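PDB 6D2K: FERM, ARHGEF and pleckstrin domain-containing protein 2 from Mus musculus, which is a guanine nucleotide exchange factor that activates RAC1, takes part in the response to class 3 semaphorins and in actin remodelling, and is represented here by its FERM domain. Local coordinates for residues 97-100 / 101-104; 264-267 / 268-271. All coordinates share one frame; numbering follows the deposited sequence.

In the fold
The chain runs through the three lobes of a FERM domain, and the two contacts come in series, neither nested nor crossing. After the ubiquitin-like N-terminal lobe ends in strand 79-85, contact 1 forms the first turns of helix 98-113, where the helical central lobe begins; its side chains reach back to Leu43 and Phe49 of the first lobe and across to helix 176-187. Contact 2 closes the tight turn between strand 259-264 and helix 267-284 of the PH-like C-terminal lobe. Their centres lie about 33 Å apart, on opposite sides of the chain's centre, and each is a local helix start.

Contact 1 (97-100 / 101-104); sequences EEYT and RYLF
The N-terminal end of helix 98-113, the first helix of the FERM central lobe, starts at the N-cap residue Glu97, whose carbonyl O receives Arg101 N at 3.2 Å. Three further i to i+4 bonds follow, closing with Phe104 N on Thr100 O. Within this turn Tyr99 and Leu103 make an apolar contact, a flat ring face suiting an aliphatic branch. Leu103 lies over one face of the Tyr99 ring in a CH-pi arrangement, its CG 4.3 Å from the ring centroid, while Leu103 CD1 approaches Tyr99 CE2 to 3.7 Å. The anti chi1 of Tyr99 (-177°) directs its ring toward Tyr102 and Leu103 in the next turn. Tyr102 approaches the same ring obliquely, the planes 42° apart and Tyr102 CD2 3.7 Å from Tyr99 CE1. Arg101, with a chain long enough to reach back, folds toward the helix start: a bend at chi3 (-69°) lays its guanidinium flat against the backbone, with Glu98 CA over one face, 3.4 Å from NH2. Thr100 turns its hydroxyl to Glu45, which also receives Glu97 N, and Phe104 packs its ring against Leu184 and Pro89. Glutamate suits the first turn, where a negative charge would be expected to favour the positive end of the helix dipole. Glu98 and Arg101 do not form a direct salt bridge: Glu98 OE1 and Arg101 NH2 are 4.6 Å apart, and one water joins them, donating to OE1 at 2.8 Å and accepting from NH2. The pairing is therefore solvent-mediated, and the attraction between the charges is probably softened accordingly.

Contact 2 (264-267 / 268-271); sequences LGSR and DECK
Ser266 and Glu269 face each other across the first turn of helix 267-284. Ser266 OG sits between its own backbone N and carbonyl carbon (chi1 67°), which turns it inward to accept Glu269 N at 3.1 Å as the N-cap. The same hydroxyl donates a hydrogen bond to Glu269 OE2 at 2.8 Å, meeting the anti lone pair of that oxygen, so OG is held by one bond received and one given. Serine fits because its short hydroxyl can do both. Glu269, with CG anti to its carbonyl carbon (chi1 -71°), reaches extended to the serine, and a water accepting from Gly265 N makes a weak bond to Glu269 OE1.

Beside this, Arg267 and Asp268 extend alongside one another, the guanidinium turned 40° from the carboxylate. The guanidinium takes the carboxylate side-on: NE reaches Asp268 OD2 at 2.9 Å and NH2 reaches the same oxygen at 3.2 Å, both from one face of the carboxylate.

On the buried side, which suits apolar groups, Leu264 and Cys270 meet CB to CB at 4.2 Å. Cys270 seats the helix start on strands 236-240 (Phe239) and 243-247 (Phe244), while Leu264, before the helix, packs on Phe244 and on His198 and Ala200 of strand 198-201; Asp268 and Glu269 touch Tyr59 of the N-terminal lobe.

Contact 1 (97-100 / 101-104)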
loop_
_atom_site.group_PDB
_atom_site.type_symbol
_atom_site.label_atom_id
_atom_site.label_comp_id
_atom_site.label_asym_id
_atom_site.label_seq_id
_atom_site.Cartn_x
_atom_site.Cartn_y
_atom_site.Cartn_z
ATOM N N GLU A 97 -13.879 11.158 5.573
ATOM C CA GLU A 97 -13.175 12.218 6.286
ATOM C C GLU A 97 -12.051 12.817 5.475
ATOM O O GLU A 97 -11.306 12.093 4.804
ATOM C CB GLU A 97 -12.588 11.688 7.595
ATOM C CG GLU A 97 -13.623 11.211 8.582
ATOM C CD GLU A 97 -14.445 12.351 9.146
ATOM O OE1 GLU A 97 -15.519 12.077 9.715
ATOM O OE2 GLU A 97 -14.021 13.520 9.014
ATOM N N GLU A 98 -11.916 14.138 5.568
ATOM C CA GLU A 98 -10.791 14.846 4.981
ATOM C C GLU A 98 -9.478 14.235 5.489
ATOM O O GLU A 98 -8.530 14.083 4.728
ATOM C CB GLU A 98 -10.877 16.350 5.294
ATOM C CG GLU A 98 -9.739 17.184 4.712
ATOM C CD GLU A 98 -9.953 18.688 4.870
ATOM O OE1 GLU A 98 -11.020 19.180 4.436
ATOM O OE2 GLU A 98 -9.042 19.371 5.398
ATOM N N TYR A 99 -9.434 13.857 6.760
ATOM C CA TYR A 99 -8.196 13.312 7.317
ATOM C C TYR A 99 -7.788 12.009 6.622
ATOM O O TYR A 99 -6.608 11.782 6.359
ATOM C CB TYR A 99 -8.312 13.099 8.829
ATOM C CG TYR A 99 -7.037 12.597 9.456
ATOM C CD1 TYR A 99 -5.909 13.401 9.493
ATOM C CD2 TYR A 99 -6.967 11.329 10.004
ATOM C CE1 TYR A 99 -4.737 12.953 10.057
ATOM C CE2 TYR A 99 -5.798 10.873 10.581
ATOM C CZ TYR A 99 -4.694 11.683 10.590
ATOM O OH TYR A 99 -3.535 11.228 11.162
ATOM N N THR A 100 -8.761 11.165 6.316
ATOM C CA THR A 100 -8.463 9.898 5.645
ATOM C C THR A 100 -7.941 10.209 4.248
ATOM O O THR A 100 -7.009 9.565 3.767
ATOM C CB THR A 100 -9.700 8.999 5.512
ATOM O OG1 THR A 100 -10.428 8.988 6.743
ATOM C CG2 THR A 100 -9.289 7.562 5.172
ATOM N N ARG A 101 -8.553 11.180 3.571
ATOM C CA ARG A 101 -8.097 11.505 2.226
ATOM C C ARG A 101 -6.679 12.057 2.251
ATOM O O ARG A 101 -5.893 11.818 1.326
ATOM C CB ARG A 101 -9.050 12.514 1.579
ATOM C CG ARG A 101 -10.456 11.946 1.404
ATOM C CD ARG A 101 -11.318 12.848 0.525
ATOM N NE ARG A 101 -11.660 14.128 1.146
ATOM C CZ ARG A 101 -12.702 14.328 1.949
ATOM N NH1 ARG A 101 -13.512 13.328 2.265
ATOM N NH2 ARG A 101 -12.935 15.543 2.440
ATOM N N TYR A 102 -6.381 12.830 3.293
ATOM C CA TYR A 102 -5.027 13.327 3.553
ATOM C C TYR A 102 -4.041 12.156 3.695
ATOM O O TYR A 102 -2.999 12.139 3.045
ATOM C CB TYR A 102 -5.028 14.210 4.804
ATOM C CG TYR A 102 -3.675 14.452 5.432
ATOM C CD1 TYR A 102 -2.673 15.140 4.754
ATOM C CD2 TYR A 102 -3.409 14.005 6.720
ATOM C CE1 TYR A 102 -1.436 15.364 5.345
ATOM C CE2 TYR A 102 -2.179 14.236 7.325
ATOM C CZ TYR A 102 -1.199 14.919 6.634
ATOM O OH TYR A 102 0.023 15.152 7.223
ATOM N N LEU A 103 -4.381 11.171 4.520
ATOM C CA LEU A 103 -3.494 10.005 4.660
ATOM C C LEU A 103 -3.321 9.246 3.344
ATOM O O LEU A 103 -2.223 8.787 3.035
ATOM C CB LEU A 103 -3.977 9.067 5.764
ATOM C CG LEU A 103 -3.908 9.646 7.181
ATOM C CD1 LEU A 103 -4.204 8.534 8.177
ATOM C CD2 LEU A 103 -2.563 10.318 7.476
ATOM N N PHE A 104 -4.392 9.126 2.557
ATOM C CA PHE A 104 -4.262 8.455 1.262
ATOM C C PHE A 104 -3.335 9.226 0.319
ATOM O O PHE A 104 -2.553 8.621 -0.409
ATOM C CB PHE A 104 -5.633 8.229 0.598
ATOM C CG PHE A 104 -6.221 6.865 0.871
ATOM C CD1 PHE A 104 -6.237 5.898 -0.125
ATOM C CD2 PHE A 104 -6.760 6.549 2.111
ATOM C CE1 PHE A 104 -6.763 4.635 0.110
ATOM C CE2 PHE A 104 -7.301 5.277 2.355
ATOM C CZ PHE A 104 -7.301 4.320 1.349
HETATM O O HOH W 1 -12.228 18.131 2.116
#

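Contact 2 (264-267 / 268-271)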
loop_
_atom_site.group_PDB
_atom_site.type_symbol
_atom_site.label_atom_id
_atom_site.label_comp_id
_atom_site.label_asym_id
_atom_site.label_seq_id
_atom_site.Cartn_x
_atom_site.Cartn_y
_atom_site.Cartn_z
ATOM N N LEU A 264 5.014 -19.359 -6.257
ATOM C CA LEU A 264 5.739 -18.210 -5.701
ATOM C C LEU A 264 7.111 -18.658 -5.197
ATOM O O LEU A 264 7.475 -19.826 -5.335
ATOM C CB LEU A 264 4.934 -17.498 -4.609
ATOM C CG LEU A 264 3.796 -16.622 -5.149
ATOM C CD1 LEU A 264 2.561 -17.461 -5.405
ATOM C CD2 LEU A 264 3.471 -15.465 -4.214
ATOM N N GLY A 265 7.873 -17.736 -4.625
ATOM C CA GLY A 265 9.267 -18.015 -4.332
ATOM C C GLY A 265 9.512 -18.840 -3.086
ATOM O O GLY A 265 10.584 -19.422 -2.920
ATOM N N SER A 266 8.519 -18.889 -2.208
ATOM C CA SER A 266 8.625 -19.634 -0.959
ATOM C C SER A 266 7.248 -19.871 -0.380
ATOM O O SER A 266 6.279 -19.177 -0.736
ATOM C CB SER A 266 9.468 -18.854 0.057
ATOM O OG SER A 266 8.836 -17.657 0.477
ATOM N N ARG A 267 7.157 -20.838 0.525
ATOM C CA ARG A 267 5.903 -21.101 1.216
ATOM C C ARG A 267 5.383 -19.816 1.881
ATOM O O ARG A 267 4.224 -19.457 1.738
ATOM C CB ARG A 267 6.069 -22.230 2.250
ATOM C CG ARG A 267 4.839 -22.435 3.134
ATOM C CD ARG A 267 5.205 -23.139 4.452
ATOM N NE ARG A 267 6.027 -22.271 5.282
ATOM C CZ ARG A 267 6.908 -22.684 6.179
ATOM N NH1 ARG A 267 7.112 -23.978 6.390
ATOM N NH2 ARG A 267 7.602 -21.785 6.865
ATOM N N ASP A 268 6.234 -19.112 2.617
ATOM C CA ASP A 268 5.732 -17.954 3.326
ATOM C C ASP A 268 5.325 -16.809 2.406
ATOM O O ASP A 268 4.366 -16.116 2.706
ATOM C CB ASP A 268 6.692 -17.524 4.419
ATOM C CG ASP A 268 6.789 -18.557 5.532
ATOM O OD1 ASP A 268 7.807 -18.550 6.248
ATOM O OD2 ASP A 268 5.846 -19.374 5.682
ATOM N N GLU A 269 6.024 -16.621 1.287
ATOM C CA GLU A 269 5.580 -15.606 0.317
ATOM C C GLU A 269 4.235 -15.986 -0.278
ATOM O O GLU A 269 3.365 -15.139 -0.504
ATOM C CB GLU A 269 6.606 -15.440 -0.808
ATOM C CG GLU A 269 7.900 -14.747 -0.364
ATOM C CD GLU A 269 8.997 -14.817 -1.415
ATOM O OE1 GLU A 269 9.269 -13.796 -2.083
ATOM O OE2 GLU A 269 9.590 -15.895 -1.575
ATOM N N CYS A 270 4.071 -17.275 -0.560
ATOM C CA CYS A 270 2.806 -17.768 -1.086
ATOM C C CYS A 270 1.687 -17.523 -0.066
ATOM O O CYS A 270 0.616 -16.996 -0.402
ATOM C CB CYS A 270 2.936 -19.263 -1.398
ATOM S SG CYS A 270 1.464 -19.905 -2.188
ATOM N N LYS A 271 1.935 -17.920 1.181
ATOM C CA LYS A 271 0.961 -17.763 2.261
ATOM C C LYS A 271 0.566 -16.298 2.437
ATOM O O LYS A 271 -0.614 -15.979 2.606
ATOM C CB LYS A 271 1.558 -18.288 3.564
ATOM C CG LYS A 271 0.644 -18.164 4.775
ATOM C CD LYS A 271 1.251 -18.933 5.942
ATOM C CE LYS A 271 0.367 -18.917 7.176
ATOM N NZ LYS A 271 0.951 -19.819 8.226
HETATM O O HOH W 2 7.434 -14.877 -4.708
#